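Local coordinates for type II secretion ATPase XpsE (Xanthomonas campestris, PDB 2D28), which belongs to the GspE family of type II secretion ATPases and is represented by its N-terminal domain, a helical part joined to an MshEN-type alpha/beta part, at residues G63-V67 / L132-L136; L96-G100 / E145-G149; L108-D112 / R137-L143. The protein carries 1 engineered substitution. One frame throughout, in Å; residues are numbered along the deposited sequence.

After helix 51-62 the chain enters the extended segment 63-67, the first half of interaction 1, and runs on through helix 88-94 to strand 96-102, where interaction 2 begins. The next strand, 105-110, starts interaction 3. Helix 116-126 then leads into strand 130-134, and residues 132-136 close interaction 1. Helix 137-147 follows directly: its first turns (137-143) close interaction 3, and its last residues and the chain end beyond it (145-149) close interaction 2. Interaction 3 therefore lies wholly within the span of interaction 2, while interaction 1 crosses both. Together they fasten the 63-67 segment to one edge of the three-stranded sheet and the last helix to a sheet face.

Interaction 1: residues G63-V67 / L132-L136; sequences GLPLV and LHVGL
Pro-65 and Val-67 both lean on the imidazole of His-133, each approaching the ring obliquely. Pro-65 CG lies 3.5 Å from His-133 CD2, and Val-67 CG2 sits 4.0 Å from the same His-133 CD2. The ring is brought up to them by its first torsion, which sets CG anti to the carbonyl carbon (chi1 -57°). The backbone here forms a single parallel beta bridge, which attaches the irregular 63-67 segment to strand 130-134, an outermost strand of the mixed three-stranded sheet. Val-134 supplies both its backbone N and its backbone O: the N donates to Pro-65 O (2.8 Å), and the O accepts from Val-67 N (2.9 Å).

Leu-64 and Leu-66 pack on Leu-132 and Val-134, away from the imidazole. The Leu-64 side chain crosses that of Val-134 at about a right angle, with CB 3.7 Å from Val-134 CG2, while its CD2 reaches back to Leu-132 CB. Leu-66 lies alongside Val-134, pointing the same way, and its CD2 meets Val-134 CB at 3.9 Å. Val-67 O also accepts a hydrogen bond from Trp-109 NE1. A water lies 2.6 Å from Val-67 O and accepts from Leu-136 N, the N-cap residue of helix 137-147, at 3.0 Å.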
loop_
_atom_site.group_PDB
_atom_site.type_symbol
_atom_site.label_atom_id
_atom_site.label_comp_id
_atom_site.label_asym_id
_atom_site.label_seq_id
_atom_site.Cartn_x
_atom_site.Cartn_y
_atom_site.Cartn_z
ATOM N N GLY A 63 6.764 -5.493 8.998
ATOM C CA GLY A 63 8.139 -5.111 9.244
ATOM C C GLY A 63 8.739 -4.230 8.171
ATOM O O GLY A 63 9.925 -4.229 7.957
ATOM N N LEU A 64 7.892 -3.462 7.476
ATOM C CA LEU A 64 8.339 -2.699 6.338
ATOM C C LEU A 64 8.508 -1.256 6.769
ATOM O O LEU A 64 7.775 -0.761 7.648
ATOM C CB LEU A 64 7.274 -2.738 5.217
ATOM C CG LEU A 64 7.168 -4.058 4.428
ATOM C CD1 LEU A 64 5.909 -4.054 3.624
ATOM C CD2 LEU A 64 8.387 -4.389 3.602
ATOM N N PRO A 65 9.392 -0.561 6.081
ATOM C CA PRO A 65 9.593 0.862 6.343
ATOM C C PRO A 65 8.417 1.703 5.859
ATOM O O PRO A 65 7.717 1.355 4.937
ATOM C CB PRO A 65 10.851 1.187 5.544
ATOM C CG PRO A 65 10.741 0.244 4.346
ATOM C CD PRO A 65 10.248 -1.027 4.976
ATOM N N LEU A 66 8.267 2.844 6.495
ATOM C CA LEU A 66 7.272 3.838 6.190
ATOM C C LEU A 66 7.992 5.030 5.532
ATOM O O LEU A 66 9.077 5.411 5.963
ATOM C CB LEU A 66 6.563 4.320 7.455
ATOM C CG LEU A 66 5.636 3.346 8.144
ATOM C CD1 LEU A 66 5.466 3.659 9.614
ATOM C CD2 LEU A 66 4.311 3.345 7.474
ATOM N N VAL A 67 7.406 5.550 4.440
ATOM C CA VAL A 67 7.986 6.645 3.677
ATOM C C VAL A 67 6.889 7.689 3.506
ATOM O O VAL A 67 5.705 7.375 3.332
ATOM C CB VAL A 67 8.559 6.188 2.322
ATOM C CG1 VAL A 67 8.703 7.364 1.314
ATOM C CG2 VAL A 67 9.842 5.448 2.499
ATOM N N LEU A 132 9.827 -2.779 -0.867
ATOM C CA LEU A 132 8.560 -2.195 -0.548
ATOM C C LEU A 132 8.661 -1.150 0.554
ATOM O O LEU A 132 9.306 -1.357 1.549
ATOM C CB LEU A 132 7.558 -3.259 -0.123
ATOM C CG LEU A 132 7.227 -4.299 -1.228
ATOM C CD1 LEU A 132 6.278 -5.355 -0.643
ATOM C CD2 LEU A 132 6.696 -3.554 -2.449
ATOM N N HIS A 133 8.000 -0.008 0.340
ATOM C CA HIS A 133 7.913 1.050 1.335
ATOM C C HIS A 133 6.468 1.465 1.492
ATOM O O HIS A 133 5.779 1.748 0.476
ATOM C CB HIS A 133 8.695 2.257 0.838
ATOM C CG HIS A 133 10.136 1.983 0.525
ATOM N ND1 HIS A 133 10.617 1.889 -0.754
ATOM C CD2 HIS A 133 11.219 1.922 1.323
ATOM C CE1 HIS A 133 11.927 1.660 -0.716
ATOM N NE2 HIS A 133 12.302 1.628 0.542
ATOM N N VAL A 134 5.960 1.448 2.707
ATOM C CA VAL A 134 4.543 1.726 2.926
ATOM C C VAL A 134 4.351 3.271 2.941
ATOM O O VAL A 134 5.145 4.048 3.524
ATOM C CB VAL A 134 4.022 1.102 4.248
ATOM C CG1 VAL A 134 2.498 1.313 4.444
ATOM C CG2 VAL A 134 4.478 -0.399 4.396
ATOM N N GLY A 135 3.321 3.700 2.276
ATOM C CA GLY A 135 2.919 5.107 2.239
ATOM C C GLY A 135 1.412 5.252 2.386
ATOM O O GLY A 135 0.607 4.330 2.157
ATOM N N LEU A 136 1.022 6.416 2.889
ATOM C CA LEU A 136 -0.356 6.758 3.071
ATOM C C LEU A 136 -0.949 6.877 1.605
ATOM O O LEU A 136 -0.296 7.362 0.636
ATOM C CB LEU A 136 -0.538 8.079 3.857
ATOM C CG LEU A 136 -0.587 8.025 5.403
ATOM C CD1 LEU A 136 0.776 7.659 5.984
ATOM C CD2 LEU A 136 -1.023 9.442 5.875
HETATM O O HOH W 1 3.291 8.206 3.643
#

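Interaction 2: residues L96-G100 / E145-G149; sequences LCPVG and ERWYG
Cys-97 makes the sulfur-aromatic contact, its SG facing both Trp-147 and Tyr-148. With SG anti to the backbone N (chi1 -167°), the sulfur sits 5.4 Å from the centroid of the Trp-147 six-membered ring, approaching obliquely at 53° from the ring normal. The same SG is 4.4 Å from Tyr-148 CE2, at the edge of the phenol ring and near its plane.

The remaining direct contacts are van der Waals in kind and gather at the benzo edge of the indole. Trp-147 CZ3 reaches Pro-98 O at 3.5 Å and Val-99 CG1 at 4.2 Å, with Val-99 CA also near the ring plane. The last turn of helix 137-147 is thereby packed against strand 96-102, an outermost strand of the mixed sheet, in the alpha/beta part of the domain, where the sheet carries helices on both faces. On the pyrrole side, Trp-147 NE1 is hydrogen-bonded to Gly-73 O in a loop.

Polar coupling between the segments runs through water. One molecule donates to Pro-98 O (2.6 Å) and is hydrogen-bonded to Tyr-148 OH, lying in the plane of the phenol. Within 145-149, Trp-147 CB rests 3.8 Å above the plane of the Tyr-148 ring, over its centre.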
loop_
_atom_site.group_PDB
_atom_site.type_symbol
_atom_site.label_atom_id
_atom_site.label_comp_id
_atom_site.label_asym_id
_atom_site.label_seq_id
_atom_site.Cartn_x
_atom_site.Cartn_y
_atom_site.Cartn_z
ATOM N N LEU A 96 0.073 2.424 -5.947
ATOM C CA LEU A 96 1.470 2.146 -5.635
ATOM C C LEU A 96 2.265 2.855 -6.763
ATOM O O LEU A 96 1.692 3.241 -7.793
ATOM C CB LEU A 96 1.719 0.660 -5.674
ATOM C CG LEU A 96 1.173 -0.190 -6.804
ATOM C CD1 LEU A 96 2.065 -0.121 -8.023
ATOM C CD2 LEU A 96 1.091 -1.667 -6.395
ATOM N N CYS A 97 3.531 3.078 -6.543
ATOM C CA CYS A 97 4.336 3.975 -7.379
ATOM C C CYS A 97 5.837 3.681 -7.296
ATOM O O CYS A 97 6.388 3.689 -6.215
ATOM C CB CYS A 97 4.094 5.430 -6.953
ATOM S SG CYS A 97 4.774 6.584 -8.235
ATOM N N PRO A 98 6.509 3.375 -8.401
ATOM C CA PRO A 98 7.941 3.233 -8.354
ATOM C C PRO A 98 8.572 4.598 -8.012
ATOM O O PRO A 98 8.204 5.639 -8.634
ATOM C CB PRO A 98 8.286 2.798 -9.768
ATOM C CG PRO A 98 7.032 2.239 -10.270
ATOM C CD PRO A 98 5.982 3.165 -9.763
ATOM N N VAL A 99 9.503 4.605 -7.069
ATOM C CA VAL A 99 10.132 5.872 -6.614
ATOM C C VAL A 99 11.646 5.941 -6.744
ATOM O O VAL A 99 12.247 7.007 -6.459
ATOM C CB VAL A 99 9.706 6.292 -5.201
ATOM C CG1 VAL A 99 8.245 6.573 -5.197
ATOM C CG2 VAL A 99 10.023 5.222 -4.127
ATOM N N GLY A 100 12.264 4.850 -7.168
ATOM C CA GLY A 100 13.700 4.824 -7.326
ATOM C C GLY A 100 14.168 3.418 -7.595
ATOM O O GLY A 100 13.443 2.504 -7.401
ATOM N N GLU A 145 0.125 11.562 -9.538
ATOM C CA GLU A 145 -0.404 12.631 -10.386
ATOM C C GLU A 145 0.612 13.745 -10.659
ATOM O O GLU A 145 0.683 14.280 -11.793
ATOM C CB GLU A 145 -1.638 13.281 -9.767
ATOM C CG GLU A 145 -2.392 14.256 -10.694
ATOM C CD GLU A 145 -2.638 13.631 -12.061
ATOM O OE1 GLU A 145 -3.355 12.609 -12.121
ATOM O OE2 GLU A 145 -2.063 14.116 -13.076
ATOM N N ARG A 146 1.337 14.134 -9.619
ATOM C CA ARG A 146 2.364 15.138 -9.708
ATOM C C ARG A 146 3.463 14.708 -10.641
ATOM O O ARG A 146 3.911 15.460 -11.518
ATOM C CB ARG A 146 2.903 15.397 -8.300
ATOM C CG ARG A 146 4.112 16.245 -8.239
ATOM C CD ARG A 146 4.258 16.838 -6.867
ATOM N NE ARG A 146 5.323 16.200 -6.136
ATOM C CZ ARG A 146 5.221 15.462 -5.035
ATOM N NH1 ARG A 146 4.034 15.174 -4.455
ATOM N NH2 ARG A 146 6.365 15.017 -4.494
ATOM N N TRP A 147 3.882 13.465 -10.501
ATOM C CA TRP A 147 4.940 12.976 -11.318
ATOM C C TRP A 147 4.440 12.646 -12.737
ATOM O O TRP A 147 5.256 12.715 -13.678
ATOM C CB TRP A 147 5.593 11.755 -10.694
ATOM C CG TRP A 147 6.595 12.059 -9.671
ATOM C CD1 TRP A 147 6.887 13.296 -9.106
ATOM C CD2 TRP A 147 7.495 11.132 -9.091
ATOM N NE1 TRP A 147 7.924 13.164 -8.222
ATOM C CE2 TRP A 147 8.315 11.842 -8.192
ATOM C CE3 TRP A 147 7.709 9.750 -9.249
ATOM C CZ2 TRP A 147 9.309 11.214 -7.444
ATOM C CZ3 TRP A 147 8.690 9.139 -8.538
ATOM C CH2 TRP A 147 9.491 9.863 -7.634
ATOM N N TYR A 148 3.146 12.298 -12.880
ATOM C CA TYR A 148 2.563 11.874 -14.187
ATOM C C TYR A 148 1.191 12.474 -14.442
ATOM O O TYR A 148 0.646 13.166 -13.598
ATOM C CB TYR A 148 2.564 10.362 -14.344
ATOM C CG TYR A 148 3.852 9.683 -13.879
ATOM C CD1 TYR A 148 5.013 9.874 -14.554
ATOM C CD2 TYR A 148 3.895 8.823 -12.769
ATOM C CE1 TYR A 148 6.207 9.253 -14.140
ATOM C CE2 TYR A 148 5.080 8.234 -12.335
ATOM C CZ TYR A 148 6.231 8.443 -13.044
ATOM O OH TYR A 148 7.465 7.905 -12.728
ATOM N N GLY A 149 0.644 12.294 -15.631
ATOM C CA GLY A 149 -0.597 12.989 -15.994
ATOM C C GLY A 149 -0.680 14.505 -15.779
ATOM O O GLY A 149 0.186 15.314 -16.218
HETATM O O HOH W 2 7.368 6.021 -11.103
#

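Interaction 3: residues L108-D112 / R137-L143; sequences LWIAD and RSEIDDL
Strand 108-110 and helix 137-143 run at 133° to each other, their axes approaching to 9.0 Å, and Trp-109, Ala-111 and Asp-112 meet the helix along its first two turns. Trp-109 makes the broadest contact. With CG anti to the backbone N (chi1 -152°), the indole reaches across to the helix, where it and the Ile-140 side chain slide past each other in opposite directions. Ile-140 CG1 lies over the ring in a CH-pi contact, 3.9 Å from the centroid of the six-membered ring. At the edge of the same ring, Leu-143 CD2 touches Trp-109 CE3 at 3.7 Å, with Leu-143 CB in the ring plane. The far end of the indole reaches the helix backbone, where Trp-109 CZ3 comes within 3.6 Å of Glu-139 O.

The alternation of the strand separates two helical layers. Trp-109 faces helix 137-147, whereas Leu-108 and Ile-110 pack on helix 116-126, the connection in the beta-alpha-beta crossover from strand 105-110 to its parallel neighbour 130-134. Ile-140 also extends past the indole: its CD1 lies 3.4 Å from Ala-111 N, just past the end of the strand.

Polar contacts take over at the start of the helix. Arg-137 grips Asp-112 end-on with two nitrogens, NH1 to OD1 at 2.7 Å and NH2 to OD2 at 3.0 Å. Both oxygens are met on their syn sides and lie close to the guanidinium plane, although the carboxylate is turned 33° from that plane. A bend at chi3 of Arg-137 helps to bring the guanidinium back over Ala-111, whose CB lies beneath one face, 3.8 Å from NH2. Asp-112 OD1 has a second partner in His-54 NE2, linking the salt bridge to helix 51-62.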
loop_
_atom_site.group_PDB
_atom_site.type_symbol
_atom_site.label_atom_id
_atom_site.label_comp_id
_atom_site.label_asym_id
_atom_site.label_seq_id
_atom_site.Cartn_x
_atom_site.Cartn_y
_atom_site.Cartn_z
ATOM N N LEU A 108 9.460 0.636 -4.341
ATOM C CA LEU A 108 8.039 0.786 -4.624
ATOM C C LEU A 108 7.318 1.246 -3.397
ATOM O O LEU A 108 7.251 0.540 -2.378
ATOM C CB LEU A 108 7.475 -0.549 -5.113
ATOM C CG LEU A 108 6.038 -0.528 -5.618
ATOM C CD1 LEU A 108 6.080 0.084 -6.996
ATOM C CD2 LEU A 108 5.337 -1.906 -5.663
ATOM N N TRP A 109 6.708 2.406 -3.517
ATOM C CA TRP A 109 5.853 2.956 -2.509
ATOM C C TRP A 109 4.460 2.324 -2.654
ATOM O O TRP A 109 3.834 2.420 -3.744
ATOM C CB TRP A 109 5.798 4.457 -2.745
ATOM C CG TRP A 109 5.558 5.321 -1.594
ATOM C CD1 TRP A 109 5.600 4.962 -0.245
ATOM C CD2 TRP A 109 5.215 6.715 -1.609
ATOM N NE1 TRP A 109 5.323 6.049 0.527
ATOM C CE2 TRP A 109 5.080 7.129 -0.281
ATOM C CE3 TRP A 109 4.916 7.633 -2.618
ATOM C CZ2 TRP A 109 4.712 8.430 0.066
ATOM C CZ3 TRP A 109 4.583 8.932 -2.260
ATOM C CH2 TRP A 109 4.457 9.301 -0.932
ATOM N N ILE A 110 3.925 1.745 -1.575
ATOM C CA ILE A 110 2.731 0.929 -1.720
ATOM C C ILE A 110 1.771 1.176 -0.585
ATOM O O ILE A 110 2.217 1.276 0.622
ATOM C CB ILE A 110 3.175 -0.592 -1.856
ATOM C CG1 ILE A 110 2.012 -1.517 -2.069
ATOM C CG2 ILE A 110 3.989 -1.005 -0.611
ATOM C CD1 ILE A 110 2.360 -2.853 -2.580
ATOM N N ALA A 111 0.490 1.334 -0.917
ATOM C CA ALA A 111 -0.558 1.543 0.111
ATOM C C ALA A 111 -0.989 0.292 0.842
ATOM O O ALA A 111 -1.264 0.330 2.088
ATOM C CB ALA A 111 -1.795 2.313 -0.446
ATOM N N ASP A 112 -1.044 -0.802 0.073
ATOM C CA ASP A 112 -1.587 -2.069 0.512
ATOM C C ASP A 112 -0.565 -3.195 0.369
ATOM O O ASP A 112 -0.718 -4.094 -0.438
ATOM C CB ASP A 112 -2.873 -2.394 -0.222
ATOM C CG ASP A 112 -3.956 -1.336 -0.044
ATOM O OD1 ASP A 112 -4.113 -0.742 1.068
ATOM O OD2 ASP A 112 -4.721 -1.058 -0.978
ATOM N N ARG A 137 -2.100 6.265 1.477
ATOM C CA ARG A 137 -2.777 6.105 0.219
ATOM C C ARG A 137 -2.820 7.416 -0.579
ATOM O O ARG A 137 -2.501 7.443 -1.772
ATOM C CB ARG A 137 -4.187 5.580 0.456
ATOM C CG ARG A 137 -4.926 5.088 -0.866
ATOM C CD ARG A 137 -6.339 4.507 -0.600
ATOM N NE ARG A 137 -6.181 3.504 0.446
ATOM C CZ ARG A 137 -5.721 2.284 0.246
ATOM N NH1 ARG A 137 -5.465 1.554 1.295
ATOM N NH2 ARG A 137 -5.554 1.792 -0.993
ATOM N N SER A 138 -3.258 8.495 0.054
ATOM C CA SER A 138 -3.488 9.725 -0.692
ATOM C C SER A 138 -2.189 10.365 -1.037
ATOM O O SER A 138 -2.099 11.161 -2.011
ATOM C CB SER A 138 -4.321 10.696 0.173
ATOM O OG SER A 138 -5.612 10.095 0.278
ATOM N N GLU A 139 -1.158 10.138 -0.211
ATOM C CA GLU A 139 0.165 10.663 -0.524
ATOM C C GLU A 139 0.756 10.016 -1.776
ATOM O O GLU A 139 1.418 10.676 -2.579
ATOM C CB GLU A 139 1.123 10.498 0.661
ATOM C CG GLU A 139 0.682 11.353 1.839
ATOM C CD GLU A 139 1.587 11.230 3.064
ATOM O OE1 GLU A 139 2.705 10.754 2.946
ATOM O OE2 GLU A 139 1.114 11.657 4.116
ATOM N N ILE A 140 0.585 8.707 -1.888
ATOM C CA ILE A 140 0.956 7.959 -3.096
ATOM C C ILE A 140 0.153 8.481 -4.297
ATOM O O ILE A 140 0.728 8.737 -5.369
ATOM C CB ILE A 140 0.717 6.446 -2.890
ATOM C CG1 ILE A 140 1.651 5.926 -1.818
ATOM C CG2 ILE A 140 0.907 5.684 -4.203
ATOM C CD1 ILE A 140 1.461 4.503 -1.446
ATOM N N ASP A 141 -1.162 8.619 -4.136
ATOM C CA ASP A 141 -1.990 9.127 -5.255
ATOM C C ASP A 141 -1.530 10.494 -5.752
ATOM O O ASP A 141 -1.413 10.704 -6.941
ATOM C CB ASP A 141 -3.421 9.232 -4.818
ATOM C CG ASP A 141 -4.022 7.890 -4.590
ATOM O OD1 ASP A 141 -3.475 6.833 -5.021
ATOM O OD2 ASP A 141 -5.044 7.812 -3.948
ATOM N N ASP A 142 -1.191 11.360 -4.800
ATOM C CA ASP A 142 -0.742 12.716 -5.078
ATOM C C ASP A 142 0.558 12.689 -5.852
ATOM O O ASP A 142 0.714 13.359 -6.872
ATOM C CB ASP A 142 -0.535 13.473 -3.759
ATOM C CG ASP A 142 -1.824 13.970 -3.138
ATOM O OD1 ASP A 142 -2.930 13.829 -3.681
ATOM O OD2 ASP A 142 -1.812 14.486 -2.038
ATOM N N LEU A 143 1.506 11.854 -5.431
ATOM C CA LEU A 143 2.783 11.736 -6.118
ATOM C C LEU A 143 2.576 11.184 -7.530
ATOM O O LEU A 143 3.230 11.662 -8.510
ATOM C CB LEU A 143 3.765 10.797 -5.396
ATOM C CG LEU A 143 5.125 10.694 -6.076
ATOM C CD1 LEU A 143 5.918 11.900 -5.703
ATOM C CD2 LEU A 143 5.825 9.449 -5.673
#